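Local coordinates for protein eukaryotic translation initiation factor 2A (Schizosaccharomyces pombe, PDB 3WJ9) that probably directs methionyl initiator tRNA to 40S ribosomal subunits, in a codon-dependent manner, during the early steps of protein synthesis on a few specific mRNAs, at residues N145-Y150 against E166-F171; I185-G190 against K214-Q219; I316-S321 against P363-L368; I324-F329 against D337-A342. One frame throughout, in Å; residues are numbered along the deposited sequence.

Contact 1 (N145-Y150 against E166-F171); sequences NEVHFY and EGISDF
Val147 and Ile168 meet methyl to methyl: Val147 CG2 rests 3.7 Å from Ile168 CD1, and the two side chains cross at about a right angle. Ile168 CG2 comes to the same methyl, Val147 CG2, at 4.2 Å. Ile168 CD1 also lies 3.8 Å from Glu146 C, so the end of the isoleucine is fitted against both the backbone and the side chain of strand 146-151. The valine puts CG1 anti to its backbone N (chi1 159°), which leaves CG2 as the branch that faces Ile168. That same Val147 CG2 meets the Phe171 ring obliquely, 4.3 Å from Phe171 CG, and is thus shared by two residues of the facing segment. Just before the strand, Asn145 comes up against the loop at Gly167, with Asn145 CB 3.6 Å from Gly167 N; Gly167 takes a positive phi of 74°, a backbone shape that glycine adopts easily.

In the second shell, Leu142 of strand 138-143 touches both Val147 and Ile168, and Val183 of strand 180-185 touches Ile168 and Phe171. Strands 138-143 and 146-151 are neighbours in one four-stranded sheet, whereas 170-173 and 180-185 belong to the next, so this is a junction between successive blades of the beta-propeller. The more polar Asn145-Gly167 end sits nearer solvent. The chemistry implies that between these segments the blades meet by apolar packing of Val147, Ile168 and Phe171, while Phe171 O also bonds Gln131 NE2.

Contact 2 (I185-G190 against K214-Q219); sequences IPEKKG and KADKVQ
Glu187 reaches across to Lys214, Ala215 and Asp216 where two surface loops of the beta-propeller meet: one joins strands 180-185 and 193-199 within a blade, the other leads from strand 206-212 to strand 220-222. The backbones are linked by a weak hydrogen bond from Glu187 N to Ala215 O, 3.4 Å long and bent to 134° at the hydrogen. Beside it, Glu187 CB lies 3.3 Å from the same carbonyl oxygen, Ala215 O.

The glutamate sends CG anti to its backbone N (chi1 170°); beyond CG the chain stays extended, and the carboxylate comes to Lys214 and Asp216. Glu187 OE1 ends up 3.8 Å from Lys214 CA, against the lysine's backbone. Asp216 points the same way as Glu187 and runs side by side with it, so that two acidic groups share one patch of surface. Their like charges probably repel mildly, an effect that water around these exposed side chains is likely to soften. Ala215 is buried and touches Ala193 and Thr233. Pro186 adds a looser contact, Pro186 CB being 4.1 Å from Asp216 O. The two carboxylates are turned 76° apart, with Glu187 OE2 3.9 Å from Asp216 OD1.

Contact 3 (I316-S321 against P363-L368); sequences IFSPNS and PDSQFL
The type I turn from Ser318 to Ser321 is set against the backbone at Ser365, with Ser318 CA 5.5 Å from Ser365 CA. Each segment includes the connection between the first two strands of a beta-propeller blade, in WD repeats 3 and 4: the first joins strands 314-317 and 323-327, the second strands 358-361 and 367-372.

Ser365 carries the contact. Its OG, anti to its own carbonyl carbon (chi1 -45°), meets the turn at Asn320 N: Ser365 OG accepts a hydrogen bond from Asn320 N, 2.8 Å long and bent to 133°. Pro319 borders the same oxygen, with Pro319 CD 3.2 Å from Ser365 OG, and Pro319 CB also comes 3.5 Å from Pro363 O. Ser365 CB packs on the Asn320 side-chain amide, 3.4 Å from Asn320 CG.

That amide is tied back into its own turn. Asn320 OD1 accepts a hydrogen bond from Arg322 N and another from Ser318 OG, the latter modelled as very short, a length that should carry no weight. An alanine in place of Asn320 would probably leave Ser318 OG and Arg322 N without this acceptor and open a gap beside Ser365 CB. Phe361 of strand 358-361 touches both Ser318 and Pro319. In the facing loop, Gln366 folds back to give its NE2 to Asp364 O at 2.9 Å, the acceptor lying 25° out of the glutamine amide plane.

Contact 4 (I324-F329 against D337-A342); sequences ILLAGF and DIFDAA
Ile324 and Phe339 form a hydrogen-bonded antiparallel pair, with Ile324 N to Phe339 O and Phe339 N to Ile324 O both 2.6 Å. Leu326 and Asp337 repeat the pattern, Leu326 N to Asp337 O at 2.8 Å and Asp337 N to Leu326 O at 2.9 Å. Between them Leu325 and Ile338 are a non-hydrogen-bonded pair. Two carbonyls take a further CA-H...O contact: Ile324 O from Ile338 CA at 3.3 Å, and Asp337 O from Leu325 CA.

The apolar packing divides between the faces of this hairpin, the second and third strands of a propeller blade. On one face Phe339 has CG anti to its carbonyl carbon (chi1 -58°), and its ring edge meets Leu326, with Phe339 CE1 4.0 Å from Leu326 CB. Ile324 CB lies 4.3 Å from Phe339 CB. Leu325 and Ile338 occupy the other face, where Leu325 touches Cys359 and Phe361 of the next blade.

Two carboxylates add charge: Asp340, paired with Arg322, and Asp337, whose OD2 forms a salt bridge with Arg312 and whose OD1 bonds Thr350 OG1. The chemistry implies a hairpin held by backbone bonds, with apolar packing on both faces and a buried carboxylate, Asp337, probably kept ionised by its arginine.

In the fold
The four contacts make two pairs within the propeller portion of the protein. Contacts 1 and 2 have centres 15 Å apart and touch directly: Gly167 O lies 3.1 Å from Pro186 CD, where the junction of contact 1 meets the surface loops of contact 2. Contacts 3 and 4 are closer, with centres 11 Å apart, and segment 316-321 of contact 3 lies in the same sheet as contact 4. Ile316 O and Leu325 N, 2.6 Å apart, probably form a hydrogen bond between its strands, while Leu368 of the following blade packs on Leu325 and Ile338. Across the ring, the centres of contacts 1 and 4 are about 37 Å apart. The geometry alone assigns no RNA or ribosome site to any of them.

Contact 1 (N145-Y150 against E166-F171)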
loop_
_atom_site.group_PDB
_atom_site.type_symbol
_atom_site.label_atom_id
_atom_site.label_comp_id
_atom_site.label_asym_id
_atom_site.label_seq_id
_atom_site.Cartn_x
_atom_site.Cartn_y
_atom_site.Cartn_z
ATOM N N ASN A 145 9.118 -20.736 -9.245
ATOM C CA ASN A 145 9.031 -22.044 -8.623
ATOM C C ASN A 145 9.829 -22.087 -7.334
ATOM O O ASN A 145 10.378 -23.125 -6.971
ATOM C CB ASN A 145 9.529 -23.129 -9.581
ATOM C CG ASN A 145 8.849 -23.072 -10.934
ATOM O OD1 ASN A 145 7.647 -22.823 -11.028
ATOM N ND2 ASN A 145 9.617 -23.305 -11.991
ATOM N N GLU A 146 9.880 -20.964 -6.631
ATOM C CA GLU A 146 10.538 -20.937 -5.332
ATOM C C GLU A 146 10.339 -19.560 -4.669
ATOM O O GLU A 146 10.116 -18.556 -5.347
ATOM C CB GLU A 146 11.959 -21.463 -5.500
ATOM C CG GLU A 146 12.754 -21.577 -4.238
ATOM C CD GLU A 146 14.123 -22.152 -4.484
ATOM O OE1 GLU A 146 14.470 -22.410 -5.657
ATOM O OE2 GLU A 146 14.847 -22.348 -3.494
ATOM N N VAL A 147 10.428 -19.520 -3.341
ATOM C CA VAL A 147 10.291 -18.276 -2.585
ATOM C C VAL A 147 11.450 -18.276 -1.588
ATOM O O VAL A 147 11.634 -19.237 -0.841
ATOM C CB VAL A 147 8.958 -18.065 -1.836
ATOM C CG1 VAL A 147 9.115 -17.043 -0.719
ATOM C CG2 VAL A 147 7.870 -17.649 -2.811
ATOM N N HIS A 148 12.232 -17.199 -1.586
ATOM C CA HIS A 148 13.391 -17.087 -0.701
ATOM C C HIS A 148 13.111 -16.222 0.525
ATOM O O HIS A 148 12.384 -15.233 0.452
ATOM C CB HIS A 148 14.589 -16.516 -1.463
ATOM C CG HIS A 148 15.071 -17.393 -2.578
ATOM N ND1 HIS A 148 14.590 -18.666 -2.781
ATOM C CD2 HIS A 148 15.995 -17.176 -3.543
ATOM C CE1 HIS A 148 15.196 -19.199 -3.832
ATOM N NE2 HIS A 148 16.052 -18.318 -4.309
ATOM N N PHE A 149 13.701 -16.607 1.653
ATOM C CA PHE A 149 13.605 -15.837 2.887
ATOM C C PHE A 149 14.992 -15.393 3.330
ATOM O O PHE A 149 15.971 -16.106 3.124
ATOM C CB PHE A 149 12.933 -16.656 3.992
ATOM C CG PHE A 149 11.496 -16.984 3.715
ATOM C CD1 PHE A 149 11.160 -18.052 2.900
ATOM C CD2 PHE A 149 10.480 -16.228 4.274
ATOM C CE1 PHE A 149 9.839 -18.357 2.644
ATOM C CE2 PHE A 149 9.157 -16.529 4.022
ATOM C CZ PHE A 149 8.837 -17.595 3.205
ATOM N N TYR A 150 15.074 -14.215 3.939
ATOM C CA TYR A 150 16.356 -13.660 4.356
ATOM C C TYR A 150 16.319 -13.163 5.794
ATOM O O TYR A 150 15.251 -12.950 6.360
ATOM C CB TYR A 150 16.767 -12.504 3.438
ATOM C CG TYR A 150 17.053 -12.889 2.002
ATOM C CD1 TYR A 150 16.020 -13.164 1.115
ATOM C CD2 TYR A 150 18.356 -12.958 1.530
ATOM C CE1 TYR A 150 16.277 -13.511 -0.196
ATOM C CE2 TYR A 150 18.624 -13.303 0.219
ATOM C CZ TYR A 150 17.580 -13.578 -0.639
ATOM O OH TYR A 150 17.840 -13.922 -1.946
ATOM N N GLU A 166 6.170 -25.813 -5.663
ATOM C CA GLU A 166 6.650 -25.534 -7.012
ATOM C C GLU A 166 5.612 -24.776 -7.839
ATOM O O GLU A 166 4.408 -24.901 -7.607
ATOM C CB GLU A 166 7.034 -26.850 -7.704
ATOM C CG GLU A 166 7.305 -26.762 -9.204
ATOM C CD GLU A 166 8.162 -27.905 -9.720
ATOM O OE1 GLU A 166 8.626 -28.722 -8.897
ATOM O OE2 GLU A 166 8.359 -27.994 -10.952
ATOM N N GLY A 167 6.089 -23.984 -8.794
ATOM C CA GLY A 167 5.216 -23.289 -9.718
ATOM C C GLY A 167 4.513 -22.113 -9.077
ATOM O O GLY A 167 3.348 -21.858 -9.354
ATOM N N ILE A 168 5.226 -21.402 -8.212
ATOM C CA ILE A 168 4.685 -20.215 -7.559
ATOM C C ILE A 168 4.610 -19.020 -8.499
ATOM O O ILE A 168 5.627 -18.604 -9.057
ATOM C CB ILE A 168 5.537 -19.787 -6.348
ATOM C CG1 ILE A 168 5.528 -20.863 -5.261
ATOM C CG2 ILE A 168 5.052 -18.446 -5.812
ATOM C CD1 ILE A 168 6.719 -20.783 -4.316
ATOM N N SER A 169 3.430 -18.410 -8.624
ATOM C CA SER A 169 3.286 -17.166 -9.401
ATOM C C SER A 169 3.353 -15.858 -8.583
ATOM O O SER A 169 4.063 -14.926 -8.954
ATOM C CB SER A 169 1.993 -17.197 -10.218
ATOM O OG SER A 169 1.659 -15.904 -10.690
ATOM N N ASP A 170 2.618 -15.808 -7.474
ATOM C CA ASP A 170 2.685 -14.718 -6.495
ATOM C C ASP A 170 2.546 -15.193 -5.046
ATOM O O ASP A 170 2.068 -16.295 -4.784
ATOM C CB ASP A 170 1.600 -13.676 -6.783
ATOM C CG ASP A 170 1.556 -13.264 -8.237
ATOM O OD1 ASP A 170 2.604 -13.362 -8.910
ATOM O OD2 ASP A 170 0.476 -12.841 -8.708
ATOM N N PHE A 171 2.961 -14.339 -4.112
ATOM C CA PHE A 171 2.921 -14.640 -2.679
ATOM C C PHE A 171 2.639 -13.380 -1.853
ATOM O O PHE A 171 2.673 -12.273 -2.383
ATOM C CB PHE A 171 4.244 -15.262 -2.235
ATOM C CG PHE A 171 5.339 -14.256 -2.036
ATOM C CD1 PHE A 171 5.887 -13.595 -3.120
ATOM C CD2 PHE A 171 5.817 -13.964 -0.769
ATOM C CE1 PHE A 171 6.888 -12.660 -2.948
ATOM C CE2 PHE A 171 6.822 -13.033 -0.592
ATOM C CZ PHE A 171 7.358 -12.379 -1.683
#

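Contact 2 (I185-G190 against K214-Q219)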
loop_
_atom_site.group_PDB
_atom_site.type_symbol
_atom_site.label_atom_id
_atom_site.label_comp_id
_atom_site.label_asym_id
_atom_site.label_seq_id
_atom_site.Cartn_x
_atom_site.Cartn_y
_atom_site.Cartn_z
ATOM N N ILE A 185 -0.420 -20.492 -6.731
ATOM C CA ILE A 185 0.066 -21.239 -7.893
ATOM C C ILE A 185 -0.897 -21.095 -9.070
ATOM O O ILE A 185 -2.059 -21.470 -8.963
ATOM C CB ILE A 185 0.243 -22.743 -7.566
ATOM C CG1 ILE A 185 1.148 -22.934 -6.346
ATOM C CG2 ILE A 185 0.766 -23.509 -8.776
ATOM C CD1 ILE A 185 0.393 -23.113 -5.043
ATOM N N PRO A 186 -0.412 -20.563 -10.205
ATOM C CA PRO A 186 -1.287 -20.279 -11.348
ATOM C C PRO A 186 -1.750 -21.551 -12.052
ATOM O O PRO A 186 -1.095 -22.587 -11.943
ATOM C CB PRO A 186 -0.397 -19.438 -12.263
ATOM C CG PRO A 186 0.973 -19.937 -11.985
ATOM C CD PRO A 186 1.001 -20.292 -10.518
ATOM N N GLU A 187 -2.868 -21.460 -12.768
ATOM C CA GLU A 187 -3.476 -22.612 -13.432
ATOM C C GLU A 187 -2.604 -23.182 -14.546
ATOM O O GLU A 187 -2.111 -22.445 -15.399
ATOM C CB GLU A 187 -4.845 -22.231 -14.005
ATOM C CG GLU A 187 -5.450 -23.283 -14.924
ATOM C CD GLU A 187 -6.452 -22.703 -15.905
ATOM O OE1 GLU A 187 -7.651 -22.624 -15.564
ATOM O OE2 GLU A 187 -6.035 -22.321 -17.017
ATOM N N LYS A 188 -2.430 -24.499 -14.541
ATOM C CA LYS A 188 -1.730 -25.175 -15.627
ATOM C C LYS A 188 -2.593 -26.286 -16.219
ATOM O O LYS A 188 -3.765 -26.421 -15.875
ATOM C CB LYS A 188 -0.391 -25.738 -15.144
ATOM C CG LYS A 188 -0.499 -26.935 -14.214
ATOM C CD LYS A 188 0.866 -27.569 -13.999
ATOM C CE LYS A 188 0.807 -28.713 -13.003
ATOM N NZ LYS A 188 1.691 -29.839 -13.415
ATOM N N LYS A 189 -2.008 -27.073 -17.115
ATOM C CA LYS A 189 -2.728 -28.161 -17.764
ATOM C C LYS A 189 -3.075 -29.276 -16.782
ATOM O O LYS A 189 -2.226 -29.727 -16.013
ATOM C CB LYS A 189 -1.901 -28.722 -18.922
ATOM C CG LYS A 189 -2.578 -29.837 -19.702
ATOM C CD LYS A 189 -1.679 -30.326 -20.826
ATOM C CE LYS A 189 -2.240 -31.567 -21.501
ATOM N NZ LYS A 189 -3.542 -31.300 -22.169
ATOM N N GLY A 190 -4.332 -29.709 -16.810
ATOM C CA GLY A 190 -4.789 -30.798 -15.967
ATOM C C GLY A 190 -4.785 -30.470 -14.487
ATOM O O GLY A 190 -4.882 -31.362 -13.647
ATOM N N LYS A 214 -10.404 -22.016 -12.892
ATOM C CA LYS A 214 -10.525 -20.867 -13.777
ATOM C C LYS A 214 -9.801 -19.677 -13.167
ATOM O O LYS A 214 -10.276 -18.547 -13.237
ATOM C CB LYS A 214 -11.996 -20.533 -14.035
ATOM C CG LYS A 214 -12.729 -21.571 -14.866
ATOM C CD LYS A 214 -14.232 -21.390 -14.775
ATOM C CE LYS A 214 -14.657 -20.028 -15.295
ATOM N NZ LYS A 214 -16.130 -19.850 -15.198
ATOM N N ALA A 215 -8.657 -19.944 -12.547
ATOM C CA ALA A 215 -7.924 -18.906 -11.837
ATOM C C ALA A 215 -6.510 -18.746 -12.375
ATOM O O ALA A 215 -5.647 -19.598 -12.159
ATOM C CB ALA A 215 -7.895 -19.207 -10.349
ATOM N N ASP A 216 -6.284 -17.647 -13.083
ATOM C CA ASP A 216 -4.962 -17.328 -13.601
ATOM C C ASP A 216 -4.257 -16.370 -12.651
ATOM O O ASP A 216 -3.030 -16.349 -12.563
ATOM C CB ASP A 216 -5.065 -16.712 -14.997
ATOM C CG ASP A 216 -6.132 -17.375 -15.848
ATOM O OD1 ASP A 216 -6.229 -18.620 -15.824
ATOM O OD2 ASP A 216 -6.879 -16.647 -16.535
ATOM N N LYS A 217 -5.054 -15.581 -11.938
ATOM C CA LYS A 217 -4.537 -14.558 -11.038
ATOM C C LYS A 217 -5.075 -14.727 -9.623
ATOM O O LYS A 217 -5.862 -15.635 -9.350
ATOM C CB LYS A 217 -4.892 -13.163 -11.555
ATOM C CG LYS A 217 -4.455 -12.884 -12.982
ATOM C CD LYS A 217 -2.952 -13.010 -13.141
ATOM C CE LYS A 217 -2.489 -12.383 -14.446
ATOM N NZ LYS A 217 -3.225 -12.923 -15.624
ATOM N N VAL A 218 -4.653 -13.836 -8.730
ATOM C CA VAL A 218 -5.097 -13.863 -7.342
ATOM C C VAL A 218 -4.832 -12.511 -6.679
ATOM O O VAL A 218 -4.120 -11.671 -7.230
ATOM C CB VAL A 218 -4.388 -14.985 -6.548
ATOM C CG1 VAL A 218 -3.040 -14.507 -6.035
ATOM C CG2 VAL A 218 -5.261 -15.473 -5.401
ATOM N N GLN A 219 -5.417 -12.298 -5.503
ATOM C CA GLN A 219 -5.150 -11.098 -4.717
ATOM C C GLN A 219 -5.262 -11.406 -3.226
ATOM O O GLN A 219 -6.298 -11.874 -2.757
ATOM C CB GLN A 219 -6.109 -9.971 -5.107
ATOM C CG GLN A 219 -5.740 -8.611 -4.544
ATOM C CD GLN A 219 -6.403 -7.474 -5.297
ATOM O OE1 GLN A 219 -7.078 -7.694 -6.302
ATOM N NE2 GLN A 219 -6.210 -6.250 -4.818
#

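Contact 3 (I316-S321 against P363-L368)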
loop_
_atom_site.group_PDB
_atom_site.type_symbol
_atom_site.label_atom_id
_atom_site.label_comp_id
_atom_site.label_asym_id
_atom_site.label_seq_id
_atom_site.Cartn_x
_atom_site.Cartn_y
_atom_site.Cartn_z
ATOM N N ILE A 316 -12.856 3.182 2.220
ATOM C CA ILE A 316 -11.722 3.402 3.119
ATOM C C ILE A 316 -12.164 3.454 4.581
ATOM O O ILE A 316 -13.121 4.148 4.923
ATOM C CB ILE A 316 -10.967 4.715 2.786
ATOM C CG1 ILE A 316 -10.502 4.731 1.328
ATOM C CG2 ILE A 316 -9.773 4.893 3.714
ATOM C CD1 ILE A 316 -9.857 6.033 0.900
ATOM N N PHE A 317 -11.470 2.714 5.441
ATOM C CA PHE A 317 -11.714 2.777 6.877
ATOM C C PHE A 317 -10.787 3.802 7.524
ATOM O O PHE A 317 -9.632 3.948 7.121
ATOM C CB PHE A 317 -11.516 1.406 7.530
ATOM C CG PHE A 317 -12.612 0.419 7.229
ATOM C CD1 PHE A 317 -12.589 -0.327 6.063
ATOM C CD2 PHE A 317 -13.659 0.234 8.115
ATOM C CE1 PHE A 317 -13.588 -1.240 5.787
ATOM C CE2 PHE A 317 -14.664 -0.676 7.846
ATOM C CZ PHE A 317 -14.630 -1.413 6.678
ATOM N N SER A 318 -11.296 4.519 8.520
ATOM C CA SER A 318 -10.476 5.454 9.281
ATOM C C SER A 318 -9.495 4.680 10.154
ATOM O O SER A 318 -9.803 3.573 10.595
ATOM C CB SER A 318 -11.348 6.369 10.145
ATOM O OG SER A 318 -12.083 5.620 11.099
ATOM N N PRO A 319 -8.302 5.252 10.388
ATOM C CA PRO A 319 -7.272 4.655 11.242
ATOM C C PRO A 319 -7.786 4.273 12.628
ATOM O O PRO A 319 -7.327 3.283 13.199
ATOM C CB PRO A 319 -6.225 5.764 11.342
ATOM C CG PRO A 319 -6.342 6.481 10.058
ATOM C CD PRO A 319 -7.811 6.468 9.718
ATOM N N ASN A 320 -8.727 5.047 13.160
ATOM C CA ASN A 320 -9.280 4.764 14.480
ATOM C C ASN A 320 -10.409 3.738 14.420
ATOM O O ASN A 320 -11.057 3.460 15.428
ATOM C CB ASN A 320 -9.770 6.056 15.145
ATOM C CG ASN A 320 -11.018 6.624 14.489
ATOM O OD1 ASN A 320 -11.343 6.299 13.346
ATOM N ND2 ASN A 320 -11.724 7.484 15.215
ATOM N N SER A 321 -10.635 3.193 13.225
ATOM C CA SER A 321 -11.669 2.185 12.989
ATOM C C SER A 321 -13.071 2.647 13.378
ATOM O O SER A 321 -13.955 1.821 13.606
ATOM C CB SER A 321 -11.337 0.891 13.738
ATOM O OG SER A 321 -10.220 0.239 13.163
ATOM N N PRO A 363 -3.693 10.732 10.205
ATOM C CA PRO A 363 -3.333 9.721 11.207
ATOM C C PRO A 363 -4.315 9.615 12.375
ATOM O O PRO A 363 -4.580 8.513 12.852
ATOM C CB PRO A 363 -1.968 10.206 11.697
ATOM C CG PRO A 363 -1.369 10.839 10.496
ATOM C CD PRO A 363 -2.508 11.469 9.730
ATOM N N ASP A 364 -4.859 10.747 12.813
ATOM C CA ASP A 364 -5.751 10.767 13.965
ATOM C C ASP A 364 -7.219 10.612 13.571
ATOM O O ASP A 364 -8.110 10.774 14.406
ATOM C CB ASP A 364 -5.555 12.061 14.759
ATOM C CG ASP A 364 -5.919 13.297 13.961
ATOM O OD1 ASP A 364 -5.792 13.266 12.721
ATOM O OD2 ASP A 364 -6.327 14.305 14.577
ATOM N N SER A 365 -7.453 10.311 12.294
ATOM C CA SER A 365 -8.794 10.057 11.758
ATOM C C SER A 365 -9.738 11.253 11.870
ATOM O O SER A 365 -10.947 11.111 11.685
ATOM C CB SER A 365 -9.434 8.853 12.458
ATOM O OG SER A 365 -8.521 7.779 12.581
ATOM N N GLN A 366 -9.193 12.427 12.167
ATOM C CA GLN A 366 -10.027 13.603 12.370
ATOM C C GLN A 366 -10.119 14.464 11.123
ATOM O O GLN A 366 -11.100 15.180 10.928
ATOM C CB GLN A 366 -9.503 14.435 13.539
ATOM C CG GLN A 366 -9.473 13.672 14.850
ATOM C CD GLN A 366 -10.780 12.955 15.126
ATOM O OE1 GLN A 366 -11.860 13.531 14.988
ATOM N NE2 GLN A 366 -10.688 11.688 15.510
ATOM N N PHE A 367 -9.098 14.402 10.279
ATOM C CA PHE A 367 -9.106 15.194 9.059
ATOM C C PHE A 367 -9.161 14.293 7.833
ATOM O O PHE A 367 -9.121 13.066 7.947
ATOM C CB PHE A 367 -7.879 16.106 8.999
ATOM C CG PHE A 367 -7.687 16.957 10.228
ATOM C CD1 PHE A 367 -8.775 17.407 10.962
ATOM C CD2 PHE A 367 -6.417 17.311 10.643
ATOM C CE1 PHE A 367 -8.596 18.192 12.085
ATOM C CE2 PHE A 367 -6.232 18.094 11.765
ATOM C CZ PHE A 367 -7.321 18.535 12.486
ATOM N N LEU A 368 -9.259 14.910 6.661
ATOM C CA LEU A 368 -9.352 14.163 5.418
ATOM C C LEU A 368 -8.673 14.929 4.293
ATOM O O LEU A 368 -8.982 16.094 4.053
ATOM C CB LEU A 368 -10.816 13.887 5.067
ATOM C CG LEU A 368 -11.071 13.029 3.830
ATOM C CD1 LEU A 368 -10.493 11.642 4.045
ATOM C CD2 LEU A 368 -12.560 12.947 3.532
#

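Contact 4 (I324-F329 against D337-A342)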
loop_
_atom_site.group_PDB
_atom_site.type_symbol
_atom_site.label_atom_id
_atom_site.label_comp_id
_atom_site.label_asym_id
_atom_site.label_seq_id
_atom_site.Cartn_x
_atom_site.Cartn_y
_atom_site.Cartn_z
ATOM N N ILE A 324 -16.111 5.266 8.322
ATOM C CA ILE A 324 -16.035 4.533 7.064
ATOM C C ILE A 324 -16.301 5.469 5.886
ATOM O O ILE A 324 -17.332 6.139 5.837
ATOM C CB ILE A 324 -17.035 3.356 7.036
ATOM C CG1 ILE A 324 -16.837 2.459 8.262
ATOM C CG2 ILE A 324 -16.876 2.554 5.759
ATOM C CD1 ILE A 324 -17.788 1.281 8.324
ATOM N N LEU A 325 -15.361 5.514 4.945
ATOM C CA LEU A 325 -15.456 6.415 3.801
ATOM C C LEU A 325 -15.962 5.681 2.563
ATOM O O LEU A 325 -15.621 4.520 2.337
ATOM C CB LEU A 325 -14.093 7.062 3.525
ATOM C CG LEU A 325 -13.969 8.160 2.463
ATOM C CD1 LEU A 325 -12.894 9.147 2.872
ATOM C CD2 LEU A 325 -13.640 7.577 1.097
ATOM N N LEU A 326 -16.779 6.360 1.765
ATOM C CA LEU A 326 -17.292 5.775 0.533
ATOM C C LEU A 326 -17.279 6.816 -0.581
ATOM O O LEU A 326 -18.003 7.809 -0.524
ATOM C CB LEU A 326 -18.703 5.223 0.747
ATOM C CG LEU A 326 -19.252 4.349 -0.380
ATOM C CD1 LEU A 326 -18.336 3.166 -0.639
ATOM C CD2 LEU A 326 -20.662 3.876 -0.069
ATOM N N ALA A 327 -16.450 6.587 -1.594
ATOM C CA ALA A 327 -16.226 7.594 -2.624
ATOM C C ALA A 327 -16.274 7.028 -4.037
ATOM O O ALA A 327 -16.314 5.815 -4.238
ATOM C CB ALA A 327 -14.891 8.282 -2.387
ATOM N N GLY A 328 -16.266 7.930 -5.012
ATOM C CA GLY A 328 -16.237 7.561 -6.415
ATOM C C GLY A 328 -15.092 8.251 -7.131
ATOM O O GLY A 328 -15.121 9.464 -7.336
ATOM N N PHE A 329 -14.078 7.476 -7.507
ATOM C CA PHE A 329 -12.892 8.020 -8.164
ATOM C C PHE A 329 -12.751 7.508 -9.596
ATOM O O PHE A 329 -13.471 6.604 -10.017
ATOM C CB PHE A 329 -11.627 7.670 -7.373
ATOM C CG PHE A 329 -11.619 8.178 -5.956
ATOM C CD1 PHE A 329 -12.323 9.318 -5.597
ATOM C CD2 PHE A 329 -10.884 7.519 -4.986
ATOM C CE1 PHE A 329 -12.302 9.779 -4.292
ATOM C CE2 PHE A 329 -10.858 7.973 -3.683
ATOM C CZ PHE A 329 -11.567 9.103 -3.334
ATOM N N ASP A 337 -18.721 10.185 0.905
ATOM C CA ASP A 337 -19.579 10.015 2.071
ATOM C C ASP A 337 -18.788 9.400 3.221
ATOM O O ASP A 337 -17.894 8.584 2.997
ATOM C CB ASP A 337 -20.788 9.138 1.732
ATOM C CG ASP A 337 -21.720 9.789 0.733
ATOM O OD1 ASP A 337 -21.644 11.024 0.571
ATOM O OD2 ASP A 337 -22.533 9.069 0.114
ATOM N N ILE A 338 -19.110 9.794 4.450
ATOM C CA ILE A 338 -18.441 9.238 5.625
ATOM C C ILE A 338 -19.454 8.694 6.631
ATOM O O ILE A 338 -20.318 9.421 7.121
ATOM C CB ILE A 338 -17.539 10.280 6.316
ATOM C CG1 ILE A 338 -16.393 10.686 5.386
ATOM C CG2 ILE A 338 -16.983 9.725 7.616
ATOM C CD1 ILE A 338 -15.415 11.656 6.006
ATOM N N PHE A 339 -19.333 7.403 6.930
ATOM C CA PHE A 339 -20.263 6.717 7.819
ATOM C C PHE A 339 -19.597 6.347 9.141
ATOM O O PHE A 339 -18.370 6.306 9.237
ATOM C CB PHE A 339 -20.824 5.469 7.134
ATOM C CG PHE A 339 -21.535 5.757 5.839
ATOM C CD1 PHE A 339 -20.832 5.855 4.648
ATOM C CD2 PHE A 339 -22.907 5.936 5.817
ATOM C CE1 PHE A 339 -21.487 6.124 3.461
ATOM C CE2 PHE A 339 -23.566 6.205 4.635
ATOM C CZ PHE A 339 -22.856 6.299 3.456
ATOM N N ASP A 340 -20.411 6.076 10.157
ATOM C CA ASP A 340 -19.911 5.842 11.509
ATOM C C ASP A 340 -20.374 4.492 12.048
ATOM O O ASP A 340 -21.551 4.309 12.347
ATOM C CB ASP A 340 -20.371 6.971 12.439
ATOM C CG ASP A 340 -19.641 6.979 13.773
ATOM O OD1 ASP A 340 -19.376 5.896 14.334
ATOM O OD2 ASP A 340 -19.335 8.084 14.268
ATOM N N ALA A 341 -19.435 3.560 12.186
ATOM C CA ALA A 341 -19.729 2.234 12.720
ATOM C C ALA A 341 -20.273 2.306 14.144
ATOM O O ALA A 341 -21.122 1.506 14.537
ATOM C CB ALA A 341 -18.484 1.363 12.678
ATOM N N ALA A 342 -19.785 3.272 14.913
ATOM C CA ALA A 342 -20.174 3.400 16.312
ATOM C C ALA A 342 -21.583 3.980 16.490
ATOM O O ALA A 342 -22.227 3.734 17.510
ATOM C CB ALA A 342 -19.154 4.250 17.060
#